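Long-range contact in methionine import ATP-binding protein metN 2 (Enterococcus faecalis, PDB 2QSW), which is probably the ATP-binding subunit of an ABC-type importer, represented here by its C-terminal NIL domain of ACT-like fold: residues 24-35 with 87-97. Sequence-based numbering, arbitrary orientation. Where two conformers were deposited one is given.
Sequences KIVRLLFHGEQA and LRKLRVETEVI. With ZN (zinc ion), chain B.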
ATOM      1  N   LYS A  24       1.020   7.050  -8.871  1.00 15.00           N
ATOM      2  CA  LYS A  24       0.225   6.520  -7.763  1.00 15.39           C
ATOM      3  C   LYS A  24      -0.094   7.642  -6.823  1.00 14.60           C
ATOM      4  O   LYS A  24       0.747   8.555  -6.644  1.00 16.12           O
ATOM      5  CB  LYS A  24       1.030   5.458  -6.980  1.00 15.70           C
ATOM      6  CG  LYS A  24       1.374   4.212  -7.768  1.00 20.36           C
ATOM      7  CD  LYS A  24       0.093   3.510  -8.158  1.00 25.89           C
ATOM      8  CE  LYS A  24       0.211   2.034  -8.293  1.00 28.44           C
ATOM      9  NZ  LYS A  24      -1.172   1.456  -8.425  1.00 25.51           N
ATOM     10  N   ILE A  25      -1.274   7.596  -6.221  1.00 14.05           N
ATOM     11  CA  ILE A  25      -1.663   8.558  -5.201  1.00 14.11           C
ATOM     12  C   ILE A  25      -1.620   7.867  -3.845  1.00 12.52           C
ATOM     13  O   ILE A  25      -2.211   6.806  -3.670  1.00 12.15           O
ATOM     14  CB  ILE A  25      -3.014   9.184  -5.465  1.00 15.40           C
ATOM     15  CG1 ILE A  25      -3.001   9.854  -6.856  1.00 16.91           C
ATOM     16  CG2 ILE A  25      -3.305  10.165  -4.358  1.00 15.01           C
ATOM     17  CD1 ILE A  25      -4.338  10.325  -7.291  1.00 17.96           C
ATOM     18  N   VAL A  26      -0.905   8.474  -2.914  1.00 12.82           N
ATOM     19  CA  VAL A  26      -0.666   7.886  -1.606  1.00 13.30           C
ATOM     20  C   VAL A  26      -1.071   8.853  -0.514  1.00 13.50           C
ATOM     21  O   VAL A  26      -0.946  10.079  -0.682  1.00 13.92           O
ATOM     22  CB  VAL A  26       0.806   7.431  -1.394  1.00 13.65           C
ATOM     23  CG1 VAL A  26       1.157   6.190  -2.227  1.00 15.22           C
ATOM     24  CG2 VAL A  26       1.798   8.542  -1.701  1.00 14.67           C
ATOM     25  N   ARG A  27      -1.526   8.306   0.595  1.00 13.25           N
ATOM     26  CA  ARG A  27      -1.808   9.070   1.799  1.00 14.55           C
ATOM     27  C   ARG A  27      -0.688   8.806   2.785  1.00 13.51           C
ATOM     28  O   ARG A  27      -0.391   7.658   3.069  1.00 13.64           O
ATOM     29  CB  ARG A  27      -3.154   8.677   2.388  1.00 14.65           C
ATOM     30  CG  ARG A  27      -3.527   9.418   3.671  1.00 16.61           C
ATOM     31  CD  ARG A  27      -4.758   8.804   4.310  1.00 22.08           C
ATOM     32  NE  ARG A  27      -4.378   7.492   4.852  1.00 27.45           N
ATOM     33  CZ  ARG A  27      -5.130   6.385   4.872  1.00 31.25           C
ATOM     34  NH1 ARG A  27      -6.383   6.352   4.424  1.00 33.06           N
ATOM     35  NH2 ARG A  27      -4.606   5.279   5.394  1.00 31.61           N
ATOM     36  N   LEU A  28      -0.064   9.884   3.279  1.00 13.13           N
ATOM     37  CA  LEU A  28       1.033   9.869   4.235  1.00 13.53           C
ATOM     38  C   LEU A  28       0.438  10.369   5.552  1.00 13.79           C
ATOM     39  O   LEU A  28      -0.212  11.416   5.566  1.00 14.00           O
ATOM     40  CB  LEU A  28       2.157  10.839   3.817  1.00 12.67           C
ATOM     41  CG  LEU A  28       3.171  10.409   2.729  1.00 13.83           C
ATOM     42  CD1 LEU A  28       2.515  10.142   1.353  1.00 15.23           C
ATOM     43  CD2 LEU A  28       4.260  11.485   2.597  1.00 15.66           C
ATOM     44  N   LEU A  29       0.745   9.661   6.646  1.00 13.77           N
ATOM     45  CA  LEU A  29       0.349  10.084   8.013  1.00 14.09           C
ATOM     46  C   LEU A  29       1.566  10.439   8.842  1.00 13.38           C
ATOM     47  O   LEU A  29       2.608   9.740   8.773  1.00 13.35           O
ATOM     48  CB  LEU A  29      -0.396   8.941   8.730  1.00 14.05           C
ATOM     49  CG  LEU A  29      -1.669   8.460   8.057  1.00 16.29           C
ATOM     50  CD1 LEU A  29      -2.365   7.315   8.886  1.00 17.59           C
ATOM     51  CD2 LEU A  29      -2.609   9.630   7.719  1.00 18.56           C
ATOM     52  N   PHE A  30       1.450  11.544   9.605  1.00 12.52           N
ATOM     53  CA  PHE A  30       2.527  12.074  10.450  1.00 13.22           C
ATOM     54  C   PHE A  30       1.970  12.126  11.856  1.00 12.90           C
ATOM     55  O   PHE A  30       0.927  12.720  12.070  1.00 13.92           O
ATOM     56  CB  PHE A  30       2.930  13.489  10.004  1.00 13.98           C
ATOM     57  CG  PHE A  30       3.462  13.528   8.589  1.00 13.62           C
ATOM     58  CD1 PHE A  30       4.799  13.277   8.321  1.00 14.78           C
ATOM     59  CD2 PHE A  30       2.600  13.703   7.538  1.00 15.50           C
ATOM     60  CE1 PHE A  30       5.292  13.275   7.012  1.00 16.45           C
ATOM     61  CE2 PHE A  30       3.097  13.732   6.228  1.00 14.87           C
ATOM     62  CZ  PHE A  30       4.410  13.511   5.971  1.00 16.76           C
ATOM     63  N   HIS A  31       2.601  11.401  12.783  1.00 13.21           N
ATOM     64  CA  HIS A  31       2.168  11.400  14.192  1.00 13.67           C
ATOM     65  C   HIS A  31       3.223  12.030  15.100  1.00 14.69           C
ATOM     66  O   HIS A  31       3.058  12.036  16.322  1.00 15.75           O
ATOM     67  CB  HIS A  31       1.890   9.972  14.675  1.00 14.14           C
ATOM     68  CG  HIS A  31       0.917   9.218  13.825  1.00 15.01           C
ATOM     69  ND1 HIS A  31       1.289   8.390  12.757  1.00 13.27           N
ATOM     70  CD2 HIS A  31      -0.431   9.159  13.914  1.00 14.00           C
ATOM     71  CE1 HIS A  31       0.189   7.873  12.237  1.00 13.18           C
ATOM     72  NE2 HIS A  31      -0.868   8.324  12.913  1.00 15.09           N
ATOM     73  N   GLY A  32       4.286  12.566  14.528  1.00 14.21           N
ATOM     74  CA  GLY A  32       5.396  13.165  15.269  1.00 14.47           C
ATOM     75  C   GLY A  32       6.552  12.235  15.503  1.00 15.29           C
ATOM     76  O   GLY A  32       7.602  12.680  15.991  1.00 16.52           O
ATOM     77  N   GLU A  33       6.354  10.942  15.180  1.00 14.35           N
ATOM     78  CA  GLU A  33       7.418   9.968  15.295  1.00 14.47           C
ATOM     79  C   GLU A  33       8.280   9.809  14.038  1.00 15.03           C
ATOM     80  O   GLU A  33       9.313   9.126  14.055  1.00 15.68           O
ATOM     81  CB  GLU A  33       6.859   8.603  15.719  1.00 13.98           C
ATOM     82  CG  GLU A  33       6.375   7.670  14.622  1.00 13.15           C
ATOM     83  CD  GLU A  33       5.075   8.051  13.891  1.00 12.81           C
ATOM     84  OE1 GLU A  33       4.663   9.248  13.843  1.00 14.65           O
ATOM     85  OE2 GLU A  33       4.448   7.148  13.253  1.00 14.37           O
ATOM     86  N   GLN A  34       7.857  10.459  12.958  1.00 14.83           N
ATOM     87  CA  GLN A  34       8.578  10.348  11.683  1.00 14.39           C
ATOM     88  C   GLN A  34      10.028  10.800  11.776  1.00 14.26           C
ATOM     89  O   GLN A  34      10.398  11.623  12.629  1.00 14.61           O
ATOM     90  CB  GLN A  34       7.861  11.140  10.587  1.00 13.57           C
ATOM     91  CG  GLN A  34       7.816  12.641  10.872  1.00 13.73           C
ATOM     92  CD  GLN A  34       6.523  13.101  11.602  1.00 12.63           C
ATOM     93  OE1 GLN A  34       5.770  12.301  12.139  1.00 14.54           O
ATOM     94  NE2 GLN A  34       6.285  14.434  11.606  1.00 16.24           N
ATOM     95  N   ALA A  35      10.844  10.274  10.869  1.00 14.35           N
ATOM     96  CA  ALA A  35      12.241  10.619  10.770  1.00 15.55           C
ATOM     97  C   ALA A  35      12.410  12.144  10.735  1.00 16.51           C
ATOM     98  O   ALA A  35      11.650  12.856  10.050  1.00 17.85           O
ATOM     99  CB  ALA A  35      12.866   9.983   9.501  1.00 16.14           C
ATOM    100  N   LEU A  87       9.162   5.679   2.706  1.00 11.71           N
ATOM    101  CA  LEU A  87       8.352   6.485   3.624  1.00 12.38           C
ATOM    102  C   LEU A  87       7.981   5.699   4.860  1.00 12.56           C
ATOM    103  O   LEU A  87       8.133   6.166   5.996  1.00 13.04           O
ATOM    104  CB  LEU A  87       7.106   7.013   2.902  1.00 12.48           C
ATOM    105  CG  LEU A  87       7.358   8.194   1.927  1.00 12.53           C
ATOM    106  CD1 LEU A  87       6.182   8.369   0.969  1.00 13.38           C
ATOM    107  CD2 LEU A  87       7.708   9.513   2.710  1.00 14.77           C
ATOM    108  N   ARG A  88       7.499   4.471   4.668  1.00 12.03           N
ATOM    109  CA  ARG A  88       7.098   3.643   5.810  0.50 12.54           C
ATOM    110  C   ARG A  88       8.265   3.392   6.743  1.00 12.19           C
ATOM    111  O   ARG A  88       8.127   3.462   7.962  1.00 12.92           O
ATOM    112  CB  ARG A  88       6.543   2.314   5.330  0.50 12.59           C
ATOM    113  CG  ARG A  88       5.166   2.476   4.714  0.50 11.86           C
ATOM    114  CD  ARG A  88       4.782   1.250   3.940  0.50 13.20           C
ATOM    115  NE  ARG A  88       3.463   1.381   3.349  0.50 11.08           N
ATOM    116  CZ  ARG A  88       3.012   0.610   2.371  0.50 14.49           C
ATOM    117  NH1 ARG A  88       3.775  -0.367   1.896  0.50 14.80           N
ATOM    118  NH2 ARG A  88       1.802   0.811   1.874  0.50 13.29           N
ATOM    119  N   LYS A  89       9.421   3.102   6.178  1.00 11.70           N
ATOM    120  CA  LYS A  89      10.630   2.821   6.975  1.00 13.10           C
ATOM    121  C   LYS A  89      11.123   4.060   7.724  1.00 12.99           C
ATOM    122  O   LYS A  89      11.689   3.961   8.819  1.00 14.14           O
ATOM    123  CB  LYS A  89      11.728   2.233   6.092  1.00 13.26           C
ATOM    124  CG  LYS A  89      11.361   0.801   5.594  1.00 13.98           C
ATOM    125  CD  LYS A  89      12.426   0.192   4.641  1.00 15.88           C
ATOM    126  CE  LYS A  89      12.455   0.895   3.271  1.00 16.66           C
ATOM    127  NZ  LYS A  89      13.322   0.243   2.304  1.00 15.58           N
ATOM    128  N   LEU A  90      10.902   5.226   7.119  1.00 13.73           N
ATOM    129  CA  LEU A  90      11.139   6.529   7.748  1.00 13.73           C
ATOM    130  C   LEU A  90      10.020   6.910   8.746  1.00 13.59           C
ATOM    131  O   LEU A  90      10.028   8.035   9.248  1.00 15.54           O
ATOM    132  CB  LEU A  90      11.303   7.618   6.684  1.00 14.26           C
ATOM    133  CG  LEU A  90      12.544   7.420   5.780  1.00 14.82           C
ATOM    134  CD1 LEU A  90      12.481   8.473   4.648  1.00 17.27           C
ATOM    135  CD2 LEU A  90      13.857   7.480   6.593  1.00 14.76           C
ATOM    136  N   ARG A  91       9.106   5.989   9.067  1.00 13.65           N
ATOM    137  CA  ARG A  91       8.069   6.144  10.104  1.00 13.43           C
ATOM    138  C   ARG A  91       6.989   7.125   9.680  1.00 13.09           C
ATOM    139  O   ARG A  91       6.367   7.810  10.496  1.00 14.71           O
ATOM    140  CB  ARG A  91       8.699   6.423  11.477  1.00 14.05           C
ATOM    141  CG  ARG A  91       9.791   5.373  11.855  1.00 14.53           C
ATOM    142  CD  ARG A  91      10.729   5.739  13.002  1.00 14.92           C
ATOM    143  NE  ARG A  91       9.980   5.823  14.254  1.00 16.84           N
ATOM    144  CZ  ARG A  91      10.450   6.302  15.408  1.00 17.88           C
ATOM    145  NH1 ARG A  91      11.670   6.791  15.497  1.00 18.23           N
ATOM    146  NH2 ARG A  91       9.638   6.341  16.468  1.00 18.02           N
ATOM    147  N   VAL A  92       6.734   7.150   8.367  1.00 13.21           N
ATOM    148  CA  VAL A  92       5.607   7.808   7.789  1.00 12.91           C
ATOM    149  C   VAL A  92       4.683   6.719   7.203  1.00 13.40           C
ATOM    150  O   VAL A  92       4.957   6.159   6.136  1.00 13.26           O
ATOM    151  CB  VAL A  92       6.039   8.826   6.643  1.00 13.83           C
ATOM    152  CG1 VAL A  92       4.802   9.425   6.021  1.00 12.61           C
ATOM    153  CG2 VAL A  92       6.996   9.892   7.155  1.00 13.27           C
ATOM    154  N   GLU A  93       3.592   6.441   7.889  1.00 12.84           N
ATOM    155  CA  GLU A  93       2.624   5.436   7.413  1.00 13.44           C
ATOM    156  C   GLU A  93       2.042   5.901   6.077  1.00 13.48           C
ATOM    157  O   GLU A  93       1.619   7.039   5.930  1.00 12.97           O
ATOM    158  CB  GLU A  93       1.510   5.219   8.395  1.00 13.43           C
ATOM    159  CG  GLU A  93       1.921   4.560   9.697  1.00 14.00           C
ATOM    160  CD  GLU A  93       2.235   5.541  10.828  1.00 15.67           C
ATOM    161  OE1 GLU A  93       2.590   6.712  10.535  1.00 16.58           O
ATOM    162  OE2 GLU A  93       2.100   5.151  11.996  1.00 15.16           O
ATOM    163  N   THR A  94       2.064   5.023   5.082  1.00 13.43           N
ATOM    164  CA  THR A  94       1.759   5.399   3.717  1.00 14.03           C
ATOM    165  C   THR A  94       0.930   4.297   3.093  1.00 14.42           C
ATOM    166  O   THR A  94       1.237   3.118   3.232  1.00 15.09           O
ATOM    167  CB  THR A  94       3.062   5.619   2.933  1.00 13.77           C
ATOM    168  OG1 THR A  94       3.877   6.613   3.587  1.00 13.72           O
ATOM    169  CG2 THR A  94       2.770   6.093   1.500  1.00 13.40           C
ATOM    170  N   GLU A  95      -0.114   4.692   2.401  1.00 15.01           N
ATOM    171  CA  GLU A  95      -0.835   3.743   1.588  1.00 17.78           C
ATOM    172  C   GLU A  95      -1.434   4.320   0.322  1.00 16.37           C
ATOM    173  O   GLU A  95      -1.813   5.474   0.259  1.00 15.44           O
ATOM    174  CB  GLU A  95      -1.851   3.026   2.392  1.00 19.61           C
ATOM    175  CG  GLU A  95      -2.974   3.823   2.867  1.00 19.34           C
ATOM    176  CD  GLU A  95      -4.082   2.902   3.504  1.00 23.60           C
ATOM    177  OE1 GLU A  95      -3.732   1.957   4.234  1.00 26.93           O
ATOM    178  OE2 GLU A  95      -5.305   3.097   3.274  1.00 27.91           O
ATOM    179  N   VAL A  96      -1.471   3.462  -0.694  1.00 14.53           N
ATOM    180  CA  VAL A  96      -1.969   3.816  -2.003  1.00 13.99           C
ATOM    181  C   VAL A  96      -3.483   3.863  -1.907  1.00 14.20           C
ATOM    182  O   VAL A  96      -4.124   2.870  -1.596  1.00 14.55           O
ATOM    183  CB  VAL A  96      -1.526   2.762  -3.073  1.00 14.23           C
ATOM    184  CG1 VAL A  96      -2.160   3.080  -4.406  1.00 14.61           C
ATOM    185  CG2 VAL A  96      -0.019   2.735  -3.177  1.00 16.31           C
ATOM    186  N   ILE A  97      -4.061   4.998  -2.271  1.00 13.48           N
ATOM    187  CA  ILE A  97      -5.507   5.182  -2.182  1.00 15.42           C
ATOM    188  C   ILE A  97      -6.226   4.310  -3.228  1.00 15.35           C
ATOM    189  O   ILE A  97      -5.618   3.870  -4.191  1.00 15.57           O
ATOM    190  CB  ILE A  97      -5.925   6.678  -2.324  1.00 16.24           C
ATOM    191  CG1 ILE A  97      -5.658   7.190  -3.722  1.00 16.77           C
ATOM    192  CG2 ILE A  97      -5.243   7.524  -1.230  1.00 16.48           C
ATOM    193  CD1 ILE A  97      -6.328   8.564  -4.053  1.00 18.04           C
TER
HETATM  194 ZN    ZN B 201       3.017   7.802  12.119  1.00 14.58          ZN
HETATM  195  O   HOH W   1       4.086   9.195  10.928  1.00 13.46           O
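Strands 24-31 and 93-96 run antiparallel, their axes 4.5 Å apart at closest, with Arg27 and Glu95 as a hydrogen-bonded pair between the non-hydrogen-bonded pairs Val26-Val96 and Leu28-Thr94. Beyond Leu29 the chains splay around a zinc ion, held by His31 ND1 (1.9 Å), Glu33 OE2, Glu93 OE1 and a water. Glu93 OE1 lies in the plane of the His31 ring, at its edge. A bend at chi2 (95°) turns the Glu93 carboxylate toward the metal, and the water also lies 2.7 Å from both Leu29 O and Arg91 O, linking the two backbones to the site. The chains meet again where Ala35 N donates to Leu90 O (2.9 Å), while Glu33 O sits 3.3 Å above the centre of the Arg91 guanidinium. On the face of Val26 and Leu28, Leu28 CB meets Val92 CG1 at 3.7 Å and its CD2 reaches Leu87 of helix 77-89; helix 39-47 packs on both leucines. On the Arg27-Glu95 face the two side chains lie alongside, guanidinium and carboxylate planes 27° apart, in a long salt bridge (NH2 to OE1, 3.6 Å); the stronger partner of Arg27 NH2 is Glu100 of the second subunit, a hydrogen bond, and Glu95 binds another zinc ion at this subunit boundary. Helix 77-89 closes in a Schellman motif with Arg91 at C-prime, then leads into strand 93-96, outermost of this chain's sheet, beside strand 24-31, as in the ferredoxin-like fold of ACT-type domains with its 2-3-1-4 antiparallel sheet.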